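Local coordinates for galacto-N-biose/lacto-N-biose I transporter substrate-binding protein (Bifidobacterium longum, PDB 2Z8F), which binds galacto-N-biose and lacto-N-biose I, and also lacto-N-tetraose, probably delivering sugars to its ABC transporter, at residues Met30-Val33 against Asn34-Val37; Val116-Gly120 against Lys121-Leu125; Glu303-Glu306 against Phe307-Trp310. All coordinates share one frame; numbering follows the deposited sequence.

All three contacts are local, each made within one continuous piece of chain, and they follow one another in series without nesting or crossing. Contact 1 starts helix 33-43, which follows strand 16-22. Contact 2 closes the tight hairpin of strands 117-118 and 121-126 at one edge of the six-stranded mixed sheet. Contact 3 comes much later, on helix 301-311, directly after strand 290-294 of the same sheet. This late helix touches both earlier contacts: Trp310 and Phe307 pack on Ile36 and Val37, while Met305, Leu308 and Asp309 pack on Leu125. Contacts 1 and 2 do not meet, their nearest atoms being about 14 Å apart.

Contact 1: Met30-Val33 against Asn34-Val37; sequences MTLV and NDIV
Leu32 O receives two backbone N-H groups where the chain turns into helix 33-43, a weak bond from Asp35 N (2.9 Å) and a straighter one from Ile36 N (3.0 Å, 154° at the hydrogen). The next helical bond, Val37 N to Val33 O, is almost straight at 177°. Leu32 is the N-cap residue but has no side-chain acceptor; Asp26 OD1 takes the N-H of Val33 instead. A water accepts from Leu32 N and donates to Asp35 OD2 (2.6 Å), linking the carboxylate back to the residue ahead of the helix. The side chains of Leu32 and Asp35 lie side by side and point the same way, so that the methyl CD1 of Leu32 makes a van der Waals contact with the carboxylate oxygen OD2 of Asp35 at 3.5 Å. Asn34 ND2 reaches Ala51 O on strand 47-53.

Packing between carbon atoms forms the second group. Thr31 and Ile36 cross at about a right angle. A chi1 of -58° sets Thr31 OG1 beside the backbone N and leaves the methyl CG2 anti to it, 3.8 Å from Ile36 CG1, while Ile36 CD1 comes within 3.7 Å of Thr31 O. One turn apart, Val33 CG1 and Val37 CG2 approach to 4.1 Å on the buried side, where both valines also meet Phe311 and Ala51.

This is the N-terminal turn of a helix packed against strand 47-53 and helix 301-311, in the alpha/beta lobe of a periplasmic-binding-protein fold that is built on the six-stranded mixed sheet.

Contact 2: Val116-Gly120 against Lys121-Leu125; sequences VQVGG and KAYGL
Lys121 pairs with Val118 across the hairpin, its N-H meeting Val118 O at 3.1 Å and its carbonyl taking Val118 N at 2.8 Å. The two bonds differ in geometry: Val118 N lies in the plane of the Lys121 carbonyl, whereas Lys121 N stands 62° out of the plane of the Val118 carbonyl. A type I' turn from Val118 to Lys121 joins the strands, with Gly119 and Gly120 both at the positive phi that glycine readily adopts. The lysine chain runs out extended, away from the first strand. Ala122 faces Gln117 in a non-hydrogen-bonded pair, and its CB lies 4.2 Å from Gln117 CG.

Tyr123 sends its N-H to Val116 O (2.9 Å), and its side chain folds back along the hairpin. CG sits beside the backbone N (chi1 -66°), which carries the ring past Val118, where CE2 touches Val118 CB at 3.8 Å. Val118 N lies in the ring plane, as does a water that bridges Tyr123 OH (2.7 Å) and Val118 O. Phe89 meets the same ring edge-to-face. A leucine in place of Tyr123 would probably leave this water without its hydroxyl partner and Phe89 without its stacking ring. At Gly124 the carbonyl oxygen comes 3.4 Å from Val116 CG2; it and Gly124 N are buried here with no polar partner. Leu125 ends the segment with its backbone against Val116 CG1, while its side chain turns to Met305 and Leu308 of helix 301-311.

Backbone bonds thus set the register, and a water ties the Tyr123 hydroxyl to the turn carbonyl of Val118. Backbone bonds to strand 290-294 and Val97, with that of Ala122 N to Thr98 OG1, join this edge hairpin to the fold together with the apolar and aromatic packing.

Contact 3: Glu303-Glu306 against Phe307-Trp310; sequences EAME and FLDW. With ZN (zinc ion), chain E.
Phe307 N bonds to Glu303 O at 3.0 Å and nearly straight (176°), while the side chain of the same glutamate serves a metal. Glu303 bends at chi2 (82°) and presents OE1 to a zinc ion at 1.9 Å; OE2 stays 3.1 Å from the zinc, so the carboxylate binds through one oxygen. Asp12 and His300 supply the other protein ligands.

The next two helical steps repeat the backbone pattern, Leu308 N to Ala304 O and Asp309 N to Met305 O (both 2.9 Å). The fourth, Trp310 N to Glu306 O, is weak at 3.3 Å. A water lies within hydrogen-bonding distance of Glu306 O and Asp309 OD2, though it has more acceptors around it than protons to give.

Side chains meet more loosely along the helix. Met305 SD lies 4.3 Å from Leu308 CD2. The Phe307 ring has CG anti to the backbone N (chi1 157°) and turns its edge toward Ala304 O. Farther out, that ring meets Trp40 edge-to-face and touches Val37. Trp310 also meets Trp40, their planes at about 50°, and touches Ile36. Glu306 OE1 is held by Tyr104 OH.

The whole is a regular alpha-helix packed on strands 77-81 and 121-126 of the mixed sheet, with a zinc site near its N-terminal end.

Contact 1: Met30-Val33 against Asn34-Val37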
loop_
_atom_site.group_PDB
_atom_site.type_symbol
_atom_site.label_atom_id
_atom_site.label_comp_id
_atom_site.label_asym_id
_atom_site.label_seq_id
_atom_site.Cartn_x
_atom_site.Cartn_y
_atom_site.Cartn_z
ATOM N N MET A 30 -7.188 -8.891 -15.462
ATOM C CA MET A 30 -6.694 -9.615 -14.296
ATOM C C MET A 30 -7.266 -11.036 -14.185
ATOM O O MET A 30 -8.380 -11.321 -14.686
ATOM C CB MET A 30 -7.052 -8.823 -13.048
ATOM C CG MET A 30 -6.404 -7.448 -13.053
ATOM S SD MET A 30 -6.639 -6.657 -11.468
ATOM C CE MET A 30 -5.461 -5.279 -11.576
ATOM N N THR A 31 -6.520 -11.919 -13.529
ATOM C CA THR A 31 -7.047 -13.242 -13.160
ATOM C C THR A 31 -7.901 -13.034 -11.920
ATOM O O THR A 31 -7.405 -12.703 -10.842
ATOM C CB THR A 31 -5.914 -14.292 -12.919
ATOM O OG1 THR A 31 -5.114 -14.400 -14.100
ATOM C CG2 THR A 31 -6.500 -15.654 -12.541
ATOM N N LEU A 32 -9.214 -13.175 -12.083
ATOM C CA LEU A 32 -10.121 -12.807 -11.019
ATOM C C LEU A 32 -9.950 -13.671 -9.790
ATOM O O LEU A 32 -9.669 -14.864 -9.897
ATOM C CB LEU A 32 -11.573 -12.945 -11.498
ATOM C CG LEU A 32 -11.891 -12.044 -12.685
ATOM C CD1 LEU A 32 -13.241 -12.490 -13.254
ATOM C CD2 LEU A 32 -11.966 -10.583 -12.258
ATOM N N VAL A 33 -10.148 -13.071 -8.620
ATOM C CA VAL A 33 -10.036 -13.847 -7.389
ATOM C C VAL A 33 -10.939 -15.091 -7.460
ATOM O O VAL A 33 -10.536 -16.188 -7.079
ATOM C CB VAL A 33 -10.338 -13.023 -6.115
ATOM C CG1 VAL A 33 -10.347 -13.913 -4.897
ATOM C CG2 VAL A 33 -9.316 -11.909 -5.966
ATOM N N ASN A 34 -12.140 -14.949 -8.003
ATOM C CA ASN A 34 -13.017 -16.101 -8.059
ATOM C C ASN A 34 -12.540 -17.231 -8.959
ATOM O O ASN A 34 -12.845 -18.401 -8.702
ATOM C CB ASN A 34 -14.411 -15.669 -8.462
ATOM C CG ASN A 34 -15.104 -14.864 -7.354
ATOM O OD1 ASN A 34 -15.768 -13.884 -7.633
ATOM N ND2 ASN A 34 -14.948 -15.295 -6.094
ATOM N N ASP A 35 -11.791 -16.870 -9.995
ATOM C CA ASP A 35 -11.215 -17.856 -10.903
ATOM C C ASP A 35 -10.000 -18.529 -10.248
ATOM O O ASP A 35 -9.746 -19.708 -10.484
ATOM C CB ASP A 35 -10.897 -17.235 -12.254
ATOM C CG ASP A 35 -12.168 -16.913 -13.049
ATOM O OD1 ASP A 35 -13.100 -17.735 -13.017
ATOM O OD2 ASP A 35 -12.242 -15.844 -13.658
ATOM N N ILE A 36 -9.282 -17.807 -9.391
ATOM C CA ILE A 36 -8.196 -18.434 -8.635
ATOM C C ILE A 36 -8.788 -19.457 -7.631
ATOM O O ILE A 36 -8.408 -20.657 -7.598
ATOM C CB ILE A 36 -7.341 -17.362 -7.879
ATOM C CG1 ILE A 36 -6.781 -16.305 -8.847
ATOM C CG2 ILE A 36 -6.197 -18.049 -7.081
ATOM C CD1 ILE A 36 -6.250 -15.016 -8.133
ATOM N N VAL A 37 -9.748 -18.991 -6.832
ATOM C CA VAL A 37 -10.393 -19.797 -5.810
ATOM C C VAL A 37 -11.111 -21.003 -6.446
ATOM O O VAL A 37 -11.111 -22.081 -5.876
ATOM C CB VAL A 37 -11.336 -18.941 -4.923
ATOM C CG1 VAL A 37 -12.085 -19.784 -3.916
ATOM C CG2 VAL A 37 -10.484 -17.898 -4.164
HETATM O O HOH W 1 -10.090 -14.608 -14.355
#

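Contact 2: Val116-Gly120 against Lys121-Leu125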
loop_
_atom_site.group_PDB
_atom_site.type_symbol
_atom_site.label_atom_id
_atom_site.label_comp_id
_atom_site.label_asym_id
_atom_site.label_seq_id
_atom_site.Cartn_x
_atom_site.Cartn_y
_atom_site.Cartn_z
ATOM N N VAL A 116 2.606 -10.023 10.272
ATOM C CA VAL A 116 1.365 -10.663 10.721
ATOM C C VAL A 116 1.383 -11.011 12.201
ATOM O O VAL A 116 0.465 -11.638 12.716
ATOM C CB VAL A 116 0.948 -11.894 9.834
ATOM C CG1 VAL A 116 0.935 -11.487 8.392
ATOM C CG2 VAL A 116 1.876 -13.101 10.056
ATOM N N GLN A 117 2.418 -10.558 12.910
ATOM C CA GLN A 117 2.585 -10.943 14.300
ATOM C C GLN A 117 2.316 -9.774 15.241
ATOM O O GLN A 117 2.568 -8.620 14.884
ATOM C CB GLN A 117 3.992 -11.488 14.525
ATOM C CG GLN A 117 4.245 -12.805 13.816
ATOM C CD GLN A 117 5.654 -13.299 14.001
ATOM O OE1 GLN A 117 6.606 -12.690 13.519
ATOM N NE2 GLN A 117 5.799 -14.409 14.698
ATOM N N VAL A 118 1.747 -10.085 16.404
ATOM C CA VAL A 118 1.651 -9.126 17.516
ATOM C C VAL A 118 2.044 -9.889 18.751
ATOM O O VAL A 118 1.415 -10.894 19.093
ATOM C CB VAL A 118 0.236 -8.534 17.706
ATOM C CG1 VAL A 118 0.222 -7.590 18.917
ATOM C CG2 VAL A 118 -0.250 -7.804 16.457
ATOM N N GLY A 119 3.107 -9.421 19.409
ATOM C CA GLY A 119 3.603 -10.065 20.620
ATOM C C GLY A 119 4.023 -11.508 20.399
ATOM O O GLY A 119 3.820 -12.355 21.267
ATOM N N GLY A 120 4.614 -11.774 19.237
ATOM C CA GLY A 120 5.114 -13.096 18.890
ATOM C C GLY A 120 3.995 -14.078 18.606
ATOM O O GLY A 120 4.215 -15.291 18.574
ATOM N N LYS A 121 2.783 -13.559 18.437
ATOM C CA LYS A 121 1.659 -14.393 17.988
ATOM C C LYS A 121 1.276 -13.992 16.568
ATOM O O LYS A 121 1.288 -12.811 16.236
ATOM C CB LYS A 121 0.468 -14.263 18.928
ATOM C CG LYS A 121 0.716 -14.895 20.289
ATOM C CD LYS A 121 -0.383 -14.546 21.278
ATOM C CE LYS A 121 -0.204 -15.313 22.586
ATOM N NZ LYS A 121 -1.205 -14.918 23.632
ATOM N N ALA A 122 0.939 -14.979 15.736
ATOM C CA ALA A 122 0.593 -14.716 14.336
ATOM C C ALA A 122 -0.915 -14.738 14.133
ATOM O O ALA A 122 -1.629 -15.523 14.776
ATOM C CB ALA A 122 1.277 -15.721 13.399
ATOM N N TYR A 123 -1.383 -13.869 13.237
ATOM C CA TYR A 123 -2.824 -13.661 13.059
ATOM C C TYR A 123 -3.284 -13.884 11.634
ATOM O O TYR A 123 -4.439 -13.609 11.303
ATOM C CB TYR A 123 -3.264 -12.290 13.621
ATOM C CG TYR A 123 -3.080 -12.260 15.118
ATOM C CD1 TYR A 123 -4.062 -12.782 15.969
ATOM C CD2 TYR A 123 -1.898 -11.764 15.686
ATOM C CE1 TYR A 123 -3.882 -12.784 17.359
ATOM C CE2 TYR A 123 -1.712 -11.773 17.075
ATOM C CZ TYR A 123 -2.703 -12.281 17.892
ATOM O OH TYR A 123 -2.532 -12.304 19.257
ATOM N N GLY A 124 -2.387 -14.428 10.821
ATOM C CA GLY A 124 -2.708 -14.786 9.422
ATOM C C GLY A 124 -1.453 -15.017 8.608
ATOM O O GLY A 124 -0.424 -15.482 9.135
ATOM N N LEU A 125 -1.517 -14.692 7.320
ATOM C CA LEU A 125 -0.349 -14.802 6.470
ATOM C C LEU A 125 -0.190 -13.568 5.589
ATOM O O LEU A 125 -1.209 -12.985 5.158
ATOM C CB LEU A 125 -0.396 -16.072 5.600
ATOM C CG LEU A 125 -0.367 -17.416 6.312
ATOM C CD1 LEU A 125 -0.608 -18.532 5.311
ATOM C CD2 LEU A 125 0.977 -17.615 7.002
HETATM O O HOH W 2 -0.734 -11.119 20.927
#

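Contact 3: Glu303-Glu306 against Phe307-Trp310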
loop_
_atom_site.group_PDB
_atom_site.type_symbol
_atom_site.label_atom_id
_atom_site.label_comp_id
_atom_site.label_asym_id
_atom_site.label_seq_id
_atom_site.Cartn_x
_atom_site.Cartn_y
_atom_site.Cartn_z
ATOM N N GLU A 303 -7.987 -24.952 8.436
ATOM C CA GLU A 303 -8.295 -25.034 7.020
ATOM C C GLU A 303 -8.320 -23.658 6.340
ATOM O O GLU A 303 -7.950 -23.529 5.182
ATOM C CB GLU A 303 -9.609 -25.799 6.798
ATOM C CG GLU A 303 -9.568 -27.243 7.285
ATOM C CD GLU A 303 -9.820 -27.358 8.774
ATOM O OE1 GLU A 303 -10.706 -26.625 9.302
ATOM O OE2 GLU A 303 -9.135 -28.186 9.448
ATOM N N ALA A 304 -8.749 -22.624 7.057
ATOM C CA ALA A 304 -8.582 -21.281 6.562
ATOM C C ALA A 304 -7.127 -20.996 6.186
ATOM O O ALA A 304 -6.844 -20.448 5.120
ATOM C CB ALA A 304 -9.092 -20.260 7.585
ATOM N N MET A 305 -6.200 -21.379 7.066
ATOM C CA MET A 305 -4.784 -21.127 6.826
ATOM C C MET A 305 -4.188 -22.035 5.744
ATOM O O MET A 305 -3.326 -21.618 4.963
ATOM C CB MET A 305 -4.018 -21.258 8.143
ATOM C CG MET A 305 -4.374 -20.124 9.126
ATOM S SD MET A 305 -3.526 -18.595 8.684
ATOM C CE MET A 305 -1.852 -18.888 9.326
ATOM N N GLU A 306 -4.699 -23.261 5.666
ATOM C CA GLU A 306 -4.302 -24.192 4.612
ATOM C C GLU A 306 -4.599 -23.599 3.221
ATOM O O GLU A 306 -3.735 -23.526 2.334
ATOM C CB GLU A 306 -5.066 -25.503 4.798
ATOM C CG GLU A 306 -4.912 -26.495 3.634
ATOM C CD GLU A 306 -3.538 -27.160 3.520
ATOM O OE1 GLU A 306 -2.556 -26.779 4.204
ATOM O OE2 GLU A 306 -3.449 -28.085 2.684
ATOM N N PHE A 307 -5.844 -23.167 3.056
ATOM C CA PHE A 307 -6.242 -22.478 1.833
ATOM C C PHE A 307 -5.430 -21.210 1.609
ATOM O O PHE A 307 -4.939 -20.985 0.507
ATOM C CB PHE A 307 -7.755 -22.159 1.806
ATOM C CG PHE A 307 -8.085 -21.006 0.883
ATOM C CD1 PHE A 307 -8.154 -21.207 -0.499
ATOM C CD2 PHE A 307 -8.279 -19.699 1.382
ATOM C CE1 PHE A 307 -8.402 -20.155 -1.386
ATOM C CE2 PHE A 307 -8.538 -18.643 0.504
ATOM C CZ PHE A 307 -8.592 -18.867 -0.900
ATOM N N LEU A 308 -5.266 -20.398 2.664
ATOM C CA LEU A 308 -4.587 -19.115 2.522
ATOM C C LEU A 308 -3.152 -19.272 2.025
ATOM O O LEU A 308 -2.697 -18.504 1.178
ATOM C CB LEU A 308 -4.573 -18.346 3.844
ATOM C CG LEU A 308 -3.998 -16.925 3.734
ATOM C CD1 LEU A 308 -4.691 -16.083 2.604
ATOM C CD2 LEU A 308 -4.193 -16.287 5.098
ATOM N N ASP A 309 -2.433 -20.259 2.583
ATOM C CA ASP A 309 -1.097 -20.530 2.126
ATOM C C ASP A 309 -1.078 -20.862 0.639
ATOM O O ASP A 309 -0.210 -20.399 -0.091
ATOM C CB ASP A 309 -0.450 -21.650 2.936
ATOM C CG ASP A 309 0.842 -22.104 2.340
ATOM O OD1 ASP A 309 1.863 -21.376 2.521
ATOM O OD2 ASP A 309 0.856 -23.166 1.669
ATOM N N TRP A 310 -2.038 -21.672 0.186
ATOM C CA TRP A 310 -2.120 -21.957 -1.238
ATOM C C TRP A 310 -2.401 -20.654 -2.013
ATOM O O TRP A 310 -1.699 -20.328 -2.982
ATOM C CB TRP A 310 -3.209 -23.019 -1.533
ATOM C CG TRP A 310 -3.357 -23.318 -3.009
ATOM C CD1 TRP A 310 -2.649 -24.235 -3.759
ATOM C CD2 TRP A 310 -4.262 -22.678 -3.919
ATOM N NE1 TRP A 310 -3.064 -24.195 -5.080
ATOM C CE2 TRP A 310 -4.058 -23.253 -5.196
ATOM C CE3 TRP A 310 -5.233 -21.672 -3.775
ATOM C CZ2 TRP A 310 -4.795 -22.852 -6.330
ATOM C CZ3 TRP A 310 -5.944 -21.274 -4.888
ATOM C CH2 TRP A 310 -5.730 -21.870 -6.147
HETATM ZN ZN ZN E . -11.727 -27.171 10.815
HETATM O O HOH W 3 -1.391 -24.942 1.548
#